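Local atomic coordinates of LAIR1 ecotodomain from MGD21 antibody (Homo sapiens, PDB entry 7JZK), a protein that binds the V2 domain of a Plasmodium RIFIN, as the immunoglobulin-type LAIR1 ectodomain carried as an insertion by a malaria antibody. Residues Ser9-Thr14 with Val25-Val30; Thr14-Gly19 with Leu93-Lys98; Ser20-Val25 with Phe63-Val68; Phe35-Glu40 with Gly74-Ile79. All blocks are in the same frame, centred on the assembly; numbering follows the deposited sequence.

The four contacts are strand pairings within the two sheets of one immunoglobulin domain, two in each. Contacts 1 and 3 lie in the sheet ordered 7-11, 22-28, 58-65, 52-55 and share strand 22-28 and Val-25; their centres are about 11 Å apart. Contacts 2 and 4 lie in the other sheet, where strands 85-97 and 74-82 are neighbours, with centres about 15 Å apart. Contact 2 pairs segments 74 residues apart in sequence, and contacts 3 and 4 fall between them. The Cys-26 to Cys-78 disulfide links contact 1 to contact 4, and Phe-24 and Phe-63 pack on Phe-76 and Leu-37 in the interior between the sheets. Contacts 3 and 4 both pack against the Rifin chain.

Contact 1: Ser9-Thr14 with Val25-Val30; sequences SAEPGT and VCRGPV
Strand 9-11 runs antiparallel to strand 25-28 at 142° between their directions, and within these segments Ser-9 and Val-25 are the bridged pair. That pair is hydrogen-bonded twice: Ser-9 N gives to Val-25 O at 2.9 Å, and Val-25 N gives to Ser-9 O at 2.8 Å, the latter donor standing above the carbonyl plane. Beyond Glu-11 the chain turns off through a cis peptide bond before Pro-12. On the face carrying Ser-9 and Val-25, the serine OG sits between its backbone N and carbonyl carbon (chi1 34°). There it accepts a hydrogen bond from Arg-27 NH2 at 3.1 Å, with the serine oxygen at the edge of the guanidinium, somewhat tilted out of its plane; weaker bonds come from Arg-27 NH1 and go to Val-25 O. The arginine chain bends at chi3 (-137°), folding the guanidinium back so that Val-25 CG1 lies 3.8 Å above its plane, over the centre. The extended Glu-11 crosses Val-25 obliquely, and its OE1 touches Val-25 CG2 at 3.3 Å. Glu-11 OE2 forms a salt bridge with Arg-62. Ser-9 OG thus serves as a small polar hub that helps fix the rotation of the guanidinium, while Glu-11 OE1, 4.3 Å from Arg-27 NH1, is too distant for a salt bridge, though the opposite charges probably still attract weakly.

Contact 2: Thr14-Gly19 with Leu93-Lys98; sequences TVIPLG and LELVVK
Thr-14 opens the pairing with its carbonyl: Val-96 N gives to Thr-14 O at 2.7 Å, nearly along the C=O axis. The same oxygen is brushed by the Leu-95 CD1 methyl, and the threonine CB rests on Glu-94 O at 3.5 Å. Val-15 pairs with Val-96 in parallel fashion. Its CA-H points at Val-96 O, CA to O 3.2 Å, and the two valine side chains, each with CG1 anti to the backbone N, lie on one face in loose contact. Ile-16 then uses both of its backbone polar groups. Its N gives to Val-96 O at 2.8 Å, and its O takes the N-H of Lys-98 at 2.9 Å, so three bonds stitch the segments over a short run. Its side chain turns to the face shared with Val-97; CG1, anti to the carbonyl carbon, crosses Leu-95 obliquely and meets CD1 of that leucine at 3.7 Å, on a side also packed by Val-22 and Val-68. Pro-17 adds little and leads on to Leu-18, whose CG lies anti to the backbone N (chi1 -170°). This sends Leu-18 CD1 across to Val-97 CG2 at 3.9 Å, and Val-97 CG2 also touches Leu-18 CA. A short edge strand parallel to the last strand of the domain, reached after a break from the first strand, is the A' to G pairing of immunoglobulin folds in which strand A divides between the two sheets.

Contact 3: Ser20-Val25 with Phe63-Val68; sequences SHVTFV and FRIDSV
Phe-63 and Phe-24 form a hydrogen-bonded antiparallel pair: Phe-63 N gives to Phe-24 O at 2.9 Å, and Phe-24 N returns a bond to Phe-63 O at 2.8 Å. Both rings point into the sandwich; Phe-63 and Ile-65 also pack on Phe-79 of the Rifin chain. Arg-64 turns to the other face, in a non-hydrogen-bonded pair with Thr-23; its CB sits on the hydroxyl and methyl of that threonine. The arginine chain, extended to NE with CG anti to the backbone N (chi1 161°), brings one guanidinium face over His-21 CB, which lies 3.7 Å from Arg-64 NH1. The histidine ring is turned only 14° from the guanidinium plane. Ile-65 exchanges two backbone bonds with Val-22, side by side with it, and its CB meets Val-22 CG1 at 4.0 Å. Asp-66 bends back so that its OD1 receives Arg-64 NE in the guanidinium plane, a very short 2.4 Å salt bridge. Ser-67 leads on to Val-68, whose N gives to Ser-20 O at 2.9 Å and whose side chain crosses that of Val-22 at about a right angle, Val-68 CG1 3.7 Å from Val-22 CG1. The pairing thus separates an oily inner face from a charged outer one, where Asp-66 fixes the rotation of the guanidinium; the arginine charge might slightly disfavour protonation of His-21, an effect that Asp-66 would offset.

Contact 4: Phe35-Glu40 with Gly74-Ile79; sequences FRLERE and GLFRCI
Arg-39 reaches back over the start of strand 74-82, to Gly-74, Leu-75 and Phe-76. Its CB rests beside Leu-75 O at 3.9 Å; the chain then bends at chi2 (-129°) and chi3 (56°), which folds it over the ring of Phe-76. Arg-39 CD lies 4.1 Å from CE2 of Phe-76. Arg-39 NE comes to 3.6 Å from the same Phe-76 CE2, with Leu-75 O at the guanidinium edge. Arg-39 CZ stands over Phe-76 CZ, and Arg-39 NH2 is 3.4 Å from Phe-76 CE1. The guanidinium is therefore stacked flat on the ring, planes 10° apart, a cation-pi arrangement. Over its opposite face stands Glu-40 OE2, 3.2 Å from Arg-39 NE, a charge pairing with no N-H aimed at the oxygen. The tip is fixed by hydrogen bonds from NH2 to Ala-73 O and from NH1 to Gly-71 O. Leu-37 crosses Phe-76 obliquely, its CD1 against CB of the phenylalanine. On the other face of the sheet, Glu-38 and Arg-77 run side by side, and Arg-77 NE meets Glu-38 OE2 at 3.1 Å from above the carboxylate plane to form a salt bridge. Paired backbone bonds join Arg-36 with Ile-79 and Glu-38 with Arg-77. Strand 34-38 lies between 74-82 and 45-48, where Arg-36 makes a salt bridge with Asp-47, and strand 74-82 is bordered beyond by 85-97. Phe-35 and Leu-37 face Phe-63 of strand 58-65 across the sandwich, with Cys-78 joined to Cys-26 of strand 22-28, while Ala-99 of the Rifin chain packs on Arg-36 and Ile-79.

Contact 1: Ser9-Thr14 with Val25-Val30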
# COMPACT_ATOMS: atom_id res chain seq x y z
N SER A 9 11.43 -7.51 17.08
CA SER A 9 12.68 -8.26 17.18
C SER A 9 12.91 -8.96 15.85
O SER A 9 11.99 -9.12 15.05
CB SER A 9 12.67 -9.28 18.34
OG SER A 9 11.38 -9.83 18.55
N ALA A 10 14.16 -9.38 15.60
CA ALA A 10 14.53 -10.08 14.39
C ALA A 10 15.24 -11.38 14.73
O ALA A 10 16.12 -11.40 15.59
CB ALA A 10 15.44 -9.23 13.49
N GLU A 11 14.86 -12.45 14.02
CA GLU A 11 15.43 -13.77 14.22
C GLU A 11 15.93 -14.30 12.88
O GLU A 11 15.17 -14.31 11.89
CB GLU A 11 14.37 -14.72 14.80
CG GLU A 11 13.53 -14.09 15.92
CD GLU A 11 12.39 -14.96 16.36
OE1 GLU A 11 11.74 -14.63 17.38
OE2 GLU A 11 12.12 -15.98 15.69
N PRO A 12 17.16 -14.81 12.80
CA PRO A 12 18.08 -15.03 13.93
C PRO A 12 18.83 -13.79 14.41
O PRO A 12 19.66 -13.95 15.29
CB PRO A 12 19.07 -16.05 13.37
CG PRO A 12 19.13 -15.71 11.87
CD PRO A 12 17.74 -15.25 11.51
N GLY A 13 18.62 -12.62 13.82
CA GLY A 13 19.36 -11.46 14.27
C GLY A 13 19.23 -10.28 13.33
O GLY A 13 18.47 -10.31 12.36
N THR A 14 19.94 -9.21 13.67
CA THR A 14 19.94 -8.00 12.87
C THR A 14 20.91 -8.05 11.70
O THR A 14 20.79 -7.23 10.78
CB THR A 14 20.27 -6.78 13.72
OG1 THR A 14 21.51 -7.02 14.40
CG2 THR A 14 19.16 -6.54 14.70
N VAL A 25 9.51 -10.21 14.33
CA VAL A 25 8.48 -10.63 15.28
C VAL A 25 7.98 -9.38 15.99
O VAL A 25 8.76 -8.67 16.64
CB VAL A 25 9.02 -11.66 16.29
CG1 VAL A 25 7.88 -12.19 17.16
CG2 VAL A 25 9.74 -12.80 15.57
N CYS A 26 6.70 -9.11 15.82
CA CYS A 26 6.02 -7.98 16.44
C CYS A 26 5.18 -8.49 17.60
O CYS A 26 4.38 -9.41 17.43
CB CYS A 26 5.14 -7.28 15.42
SG CYS A 26 6.03 -6.48 14.11
N ARG A 27 5.39 -7.91 18.78
CA ARG A 27 4.67 -8.34 19.97
C ARG A 27 3.90 -7.19 20.58
O ARG A 27 4.41 -6.07 20.68
CB ARG A 27 5.61 -8.95 21.00
CG ARG A 27 5.97 -10.38 20.65
CD ARG A 27 6.70 -11.06 21.76
NE ARG A 27 7.84 -11.85 21.29
CZ ARG A 27 8.98 -11.37 20.81
NH1 ARG A 27 9.93 -12.21 20.42
NH2 ARG A 27 9.17 -10.06 20.68
N GLY A 28 2.66 -7.50 20.95
CA GLY A 28 1.78 -6.58 21.62
C GLY A 28 0.90 -7.29 22.65
O GLY A 28 1.18 -8.41 23.11
N PRO A 29 -0.18 -6.61 23.04
CA PRO A 29 -1.11 -7.17 24.03
C PRO A 29 -2.03 -8.20 23.37
O PRO A 29 -1.98 -8.41 22.15
CB PRO A 29 -1.89 -5.94 24.50
CG PRO A 29 -1.93 -5.06 23.26
CD PRO A 29 -0.59 -5.27 22.59
N VAL A 30 -2.85 -8.86 24.19
CA VAL A 30 -3.82 -9.83 23.68
C VAL A 30 -4.93 -9.09 22.96
O VAL A 30 -5.33 -8.00 23.36
CB VAL A 30 -4.36 -10.70 24.82
CG1 VAL A 30 -5.74 -11.29 24.48
CG2 VAL A 30 -3.38 -11.83 25.15

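Contact 2: Thr14-Gly19 with Leu93-Lys98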
# COMPACT_ATOMS: atom_id res chain seq x y z
N THR A 14 19.94 -9.21 13.67
CA THR A 14 19.94 -8.00 12.87
C THR A 14 20.91 -8.05 11.70
O THR A 14 20.79 -7.23 10.78
CB THR A 14 20.27 -6.78 13.72
OG1 THR A 14 21.51 -7.02 14.40
CG2 THR A 14 19.16 -6.54 14.70
N VAL A 15 21.88 -8.96 11.73
CA VAL A 15 22.86 -9.11 10.65
C VAL A 15 22.56 -10.41 9.93
O VAL A 15 22.60 -11.50 10.52
CB VAL A 15 24.30 -9.07 11.15
CG1 VAL A 15 25.26 -8.95 9.97
CG2 VAL A 15 24.46 -7.85 12.07
N ILE A 16 22.21 -10.29 8.65
CA ILE A 16 21.80 -11.42 7.83
C ILE A 16 22.73 -11.48 6.64
O ILE A 16 22.95 -10.46 5.97
CB ILE A 16 20.33 -11.29 7.37
CG1 ILE A 16 19.41 -11.17 8.60
CG2 ILE A 16 19.95 -12.46 6.45
CD1 ILE A 16 19.48 -12.34 9.58
N PRO A 17 23.35 -12.63 6.35
CA PRO A 17 24.12 -12.75 5.11
C PRO A 17 23.21 -12.64 3.90
O PRO A 17 22.07 -13.12 3.91
CB PRO A 17 24.75 -14.13 5.20
CG PRO A 17 23.83 -14.89 6.13
CD PRO A 17 23.33 -13.88 7.11
N LEU A 18 23.74 -12.05 2.84
CA LEU A 18 23.01 -11.94 1.59
C LEU A 18 22.47 -13.30 1.18
O LEU A 18 23.20 -14.29 1.19
CB LEU A 18 23.93 -11.38 0.49
CG LEU A 18 23.33 -10.94 -0.86
CD1 LEU A 18 22.40 -9.74 -0.68
CD2 LEU A 18 24.41 -10.63 -1.90
N GLY A 19 21.18 -13.34 0.88
CA GLY A 19 20.52 -14.54 0.43
C GLY A 19 19.85 -15.34 1.52
O GLY A 19 19.00 -16.18 1.21
N LEU A 93 14.17 -0.76 14.23
CA LEU A 93 15.14 -1.84 14.25
C LEU A 93 15.89 -1.79 12.93
O LEU A 93 15.25 -1.74 11.87
CB LEU A 93 14.42 -3.18 14.38
CG LEU A 93 15.16 -4.46 14.74
CD1 LEU A 93 15.47 -4.46 16.22
CD2 LEU A 93 14.32 -5.67 14.36
N GLU A 94 17.23 -1.78 12.96
CA GLU A 94 18.03 -1.73 11.74
C GLU A 94 18.43 -3.14 11.32
O GLU A 94 19.07 -3.87 12.08
CB GLU A 94 19.30 -0.90 11.90
CG GLU A 94 20.05 -0.66 10.57
CD GLU A 94 21.35 0.10 10.77
OE1 GLU A 94 21.66 1.00 9.97
OE2 GLU A 94 22.06 -0.18 11.75
N LEU A 95 18.08 -3.51 10.10
CA LEU A 95 18.49 -4.78 9.51
C LEU A 95 19.73 -4.52 8.67
O LEU A 95 19.73 -3.66 7.79
CB LEU A 95 17.37 -5.37 8.64
CG LEU A 95 17.84 -6.48 7.69
CD1 LEU A 95 18.19 -7.71 8.49
CD2 LEU A 95 16.78 -6.80 6.66
N VAL A 96 20.79 -5.27 8.96
CA VAL A 96 22.04 -5.18 8.23
C VAL A 96 22.17 -6.46 7.44
O VAL A 96 21.99 -7.56 7.99
CB VAL A 96 23.23 -4.97 9.19
CG1 VAL A 96 24.54 -4.90 8.40
CG2 VAL A 96 23.01 -3.70 9.99
N VAL A 97 22.41 -6.34 6.13
CA VAL A 97 22.65 -7.46 5.24
C VAL A 97 24.11 -7.41 4.80
O VAL A 97 24.61 -6.34 4.42
CB VAL A 97 21.70 -7.45 4.03
CG1 VAL A 97 21.72 -6.11 3.36
CG2 VAL A 97 22.10 -8.52 3.00
N LYS A 98 24.78 -8.55 4.85
CA LYS A 98 26.20 -8.60 4.52
C LYS A 98 26.43 -9.55 3.36
O LYS A 98 27.07 -9.18 2.39
CB LYS A 98 27.03 -9.03 5.74
CG LYS A 98 28.42 -8.38 5.83
CD LYS A 98 29.27 -8.53 4.55
CE LYS A 98 30.67 -7.94 4.73
NZ LYS A 98 31.24 -7.40 3.46

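Contact 3: Ser20-Val25 with Phe63-Val68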
# COMPACT_ATOMS: atom_id res chain seq x y z
N SER A 20 20.19 -15.09 2.78
CA SER A 20 19.63 -15.84 3.90
C SER A 20 18.29 -15.24 4.33
O SER A 20 17.87 -14.18 3.84
CB SER A 20 20.61 -15.89 5.07
OG SER A 20 20.28 -16.93 5.98
N HIS A 21 17.62 -15.92 5.25
CA HIS A 21 16.29 -15.58 5.74
C HIS A 21 16.38 -14.68 6.96
O HIS A 21 17.43 -14.58 7.60
CB HIS A 21 15.50 -16.86 6.05
CG HIS A 21 16.08 -17.66 7.18
ND1 HIS A 21 17.08 -18.59 7.00
CD2 HIS A 21 15.78 -17.68 8.51
CE1 HIS A 21 17.38 -19.14 8.16
NE2 HIS A 21 16.61 -18.61 9.09
N VAL A 22 15.28 -13.98 7.25
CA VAL A 22 15.13 -13.21 8.48
C VAL A 22 13.64 -13.13 8.80
O VAL A 22 12.81 -13.18 7.90
CB VAL A 22 15.75 -11.80 8.36
CG1 VAL A 22 14.93 -10.91 7.45
CG2 VAL A 22 15.88 -11.14 9.73
N THR A 23 13.31 -13.06 10.09
CA THR A 23 11.92 -12.91 10.50
C THR A 23 11.78 -11.80 11.54
O THR A 23 12.44 -11.83 12.59
CB THR A 23 11.35 -14.21 11.08
OG1 THR A 23 11.73 -15.31 10.23
CG2 THR A 23 9.83 -14.13 11.15
N PHE A 24 10.90 -10.84 11.25
CA PHE A 24 10.56 -9.79 12.20
C PHE A 24 9.37 -10.25 13.01
O PHE A 24 8.33 -10.61 12.44
CB PHE A 24 10.23 -8.48 11.47
CG PHE A 24 11.37 -7.93 10.69
CD1 PHE A 24 11.49 -8.18 9.34
CD2 PHE A 24 12.36 -7.20 11.31
CE1 PHE A 24 12.55 -7.70 8.62
CE2 PHE A 24 13.42 -6.70 10.60
CZ PHE A 24 13.52 -6.96 9.25
N VAL A 25 9.51 -10.21 14.33
CA VAL A 25 8.48 -10.63 15.28
C VAL A 25 7.98 -9.38 15.99
O VAL A 25 8.76 -8.67 16.64
CB VAL A 25 9.02 -11.66 16.29
CG1 VAL A 25 7.88 -12.19 17.16
CG2 VAL A 25 9.74 -12.80 15.57
N PHE A 63 6.65 -11.60 10.31
CA PHE A 63 6.83 -11.20 8.91
C PHE A 63 8.17 -11.75 8.49
O PHE A 63 9.20 -11.33 9.02
CB PHE A 63 6.80 -9.67 8.75
CG PHE A 63 5.59 -9.01 9.36
CD1 PHE A 63 5.53 -8.74 10.72
CD2 PHE A 63 4.51 -8.64 8.57
CE1 PHE A 63 4.44 -8.13 11.27
CE2 PHE A 63 3.41 -8.02 9.13
CZ PHE A 63 3.38 -7.77 10.49
N ARG A 64 8.19 -12.69 7.54
CA ARG A 64 9.41 -13.41 7.24
C ARG A 64 9.86 -13.15 5.80
O ARG A 64 9.07 -13.32 4.87
CB ARG A 64 9.21 -14.90 7.46
CG ARG A 64 10.25 -15.74 6.73
CD ARG A 64 9.85 -17.22 6.67
NE ARG A 64 10.84 -17.93 5.87
CZ ARG A 64 11.86 -18.61 6.39
NH1 ARG A 64 12.72 -19.21 5.58
NH2 ARG A 64 12.00 -18.71 7.71
N ILE A 65 11.12 -12.79 5.63
CA ILE A 65 11.75 -12.68 4.32
C ILE A 65 12.62 -13.91 4.12
O ILE A 65 13.58 -14.12 4.87
CB ILE A 65 12.58 -11.39 4.19
CG1 ILE A 65 11.71 -10.14 4.37
CG2 ILE A 65 13.30 -11.35 2.84
CD1 ILE A 65 12.53 -8.86 4.39
N ASP A 66 12.30 -14.72 3.10
CA ASP A 66 13.03 -15.96 2.87
C ASP A 66 14.45 -15.68 2.41
O ASP A 66 15.40 -16.33 2.86
CB ASP A 66 12.32 -16.84 1.85
CG ASP A 66 10.94 -17.28 2.31
OD1 ASP A 66 10.81 -17.77 3.46
OD2 ASP A 66 9.97 -17.17 1.51
N SER A 67 14.63 -14.74 1.49
CA SER A 67 15.97 -14.47 0.98
C SER A 67 16.13 -12.97 0.84
O SER A 67 15.52 -12.36 -0.04
CB SER A 67 16.20 -15.19 -0.35
OG SER A 67 17.56 -15.12 -0.76
N VAL A 68 16.94 -12.38 1.70
CA VAL A 68 17.12 -10.93 1.71
C VAL A 68 18.07 -10.52 0.60
O VAL A 68 18.97 -11.27 0.20
CB VAL A 68 17.62 -10.44 3.07
CG1 VAL A 68 16.72 -10.95 4.18
CG2 VAL A 68 19.07 -10.84 3.29

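Contact 4: Phe35-Glu40 with Gly74-Ile79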
# COMPACT_ATOMS: atom_id res chain seq x y z
N PHE A 35 -1.49 -6.38 12.97
CA PHE A 35 -0.12 -5.90 13.09
C PHE A 35 0.31 -5.32 11.75
O PHE A 35 0.09 -5.95 10.71
CB PHE A 35 0.82 -7.04 13.46
CG PHE A 35 1.25 -7.02 14.87
CD1 PHE A 35 0.83 -8.00 15.75
CD2 PHE A 35 2.03 -5.98 15.33
CE1 PHE A 35 1.22 -7.96 17.08
CE2 PHE A 35 2.42 -5.94 16.64
CZ PHE A 35 2.02 -6.93 17.52
N ARG A 36 0.95 -4.15 11.77
CA ARG A 36 1.51 -3.53 10.58
C ARG A 36 3.01 -3.33 10.78
O ARG A 36 3.43 -2.67 11.75
CB ARG A 36 0.84 -2.19 10.29
CG ARG A 36 1.59 -1.24 9.37
CD ARG A 36 0.68 -0.07 8.97
NE ARG A 36 -0.58 -0.51 8.38
CZ ARG A 36 -1.54 0.31 7.96
NH1 ARG A 36 -1.40 1.63 8.08
NH2 ARG A 36 -2.66 -0.18 7.43
N LEU A 37 3.80 -3.86 9.84
CA LEU A 37 5.24 -3.74 9.84
C LEU A 37 5.62 -2.64 8.86
O LEU A 37 5.29 -2.73 7.68
CB LEU A 37 5.90 -5.06 9.45
CG LEU A 37 7.39 -5.00 9.20
CD1 LEU A 37 8.15 -4.93 10.53
CD2 LEU A 37 7.75 -6.28 8.47
N GLU A 38 6.21 -1.59 9.41
CA GLU A 38 6.53 -0.40 8.61
C GLU A 38 8.01 -0.33 8.33
O GLU A 38 8.79 -0.84 9.11
CB GLU A 38 6.10 0.85 9.36
CG GLU A 38 4.62 1.15 9.36
CD GLU A 38 4.35 2.47 10.07
OE1 GLU A 38 3.18 2.80 10.27
OE2 GLU A 38 5.31 3.15 10.40
N ARG A 39 8.36 0.29 7.21
CA ARG A 39 9.78 0.53 6.90
C ARG A 39 10.15 1.91 7.43
O ARG A 39 9.42 2.44 8.24
CB ARG A 39 10.00 0.42 5.39
CG ARG A 39 9.73 -0.96 4.82
CD ARG A 39 10.92 -1.41 3.99
NE ARG A 39 12.14 -1.38 4.78
CZ ARG A 39 13.33 -1.73 4.33
NH1 ARG A 39 13.49 -2.14 3.09
NH2 ARG A 39 14.38 -1.65 5.13
N GLU A 40 11.24 2.47 6.94
CA GLU A 40 11.69 3.81 7.38
C GLU A 40 10.59 4.83 7.06
O GLU A 40 10.55 5.86 7.71
CB GLU A 40 13.00 4.15 6.68
CG GLU A 40 13.65 2.95 6.00
CD GLU A 40 13.10 2.65 4.62
OE1 GLU A 40 12.47 3.54 4.03
OE2 GLU A 40 13.28 1.52 4.15
N GLY A 74 17.85 -1.88 6.31
CA GLY A 74 17.30 -0.61 6.72
C GLY A 74 16.43 -0.75 7.95
O GLY A 74 16.51 -1.73 8.69
N LEU A 75 15.55 0.22 8.18
CA LEU A 75 14.72 0.27 9.37
C LEU A 75 13.33 -0.37 9.21
O LEU A 75 12.71 -0.27 8.15
CB LEU A 75 14.59 1.73 9.80
CG LEU A 75 15.73 2.38 10.60
CD1 LEU A 75 17.12 2.10 10.09
CD2 LEU A 75 15.51 3.86 10.74
N PHE A 76 12.87 -1.03 10.28
CA PHE A 76 11.56 -1.68 10.40
C PHE A 76 11.00 -1.38 11.79
O PHE A 76 11.75 -1.23 12.75
CB PHE A 76 11.63 -3.22 10.22
CG PHE A 76 12.12 -3.67 8.87
CD1 PHE A 76 13.48 -3.75 8.60
CD2 PHE A 76 11.21 -4.03 7.86
CE1 PHE A 76 13.94 -4.18 7.36
CE2 PHE A 76 11.67 -4.46 6.61
CZ PHE A 76 13.03 -4.53 6.36
N ARG A 77 9.67 -1.31 11.90
CA ARG A 77 9.06 -1.11 13.22
C ARG A 77 7.63 -1.63 13.19
O ARG A 77 7.05 -1.83 12.13
CB ARG A 77 9.10 0.36 13.65
CG ARG A 77 8.00 1.21 13.08
CD ARG A 77 8.19 2.63 13.49
NE ARG A 77 7.26 3.53 12.82
CZ ARG A 77 7.18 4.84 13.10
NH1 ARG A 77 7.97 5.38 14.02
NH2 ARG A 77 6.30 5.61 12.47
N CYS A 78 7.06 -1.84 14.37
CA CYS A 78 5.73 -2.43 14.46
C CYS A 78 4.73 -1.41 14.97
O CYS A 78 5.06 -0.46 15.68
CB CYS A 78 5.69 -3.66 15.37
SG CYS A 78 6.96 -4.92 15.05
N ILE A 79 3.48 -1.62 14.56
CA ILE A 79 2.37 -0.88 15.12
C ILE A 79 1.17 -1.79 15.04
O ILE A 79 1.05 -2.61 14.13
CB ILE A 79 2.16 0.47 14.39
CG1 ILE A 79 1.09 1.32 15.08
CG2 ILE A 79 1.79 0.23 12.96
CD1 ILE A 79 0.90 2.65 14.42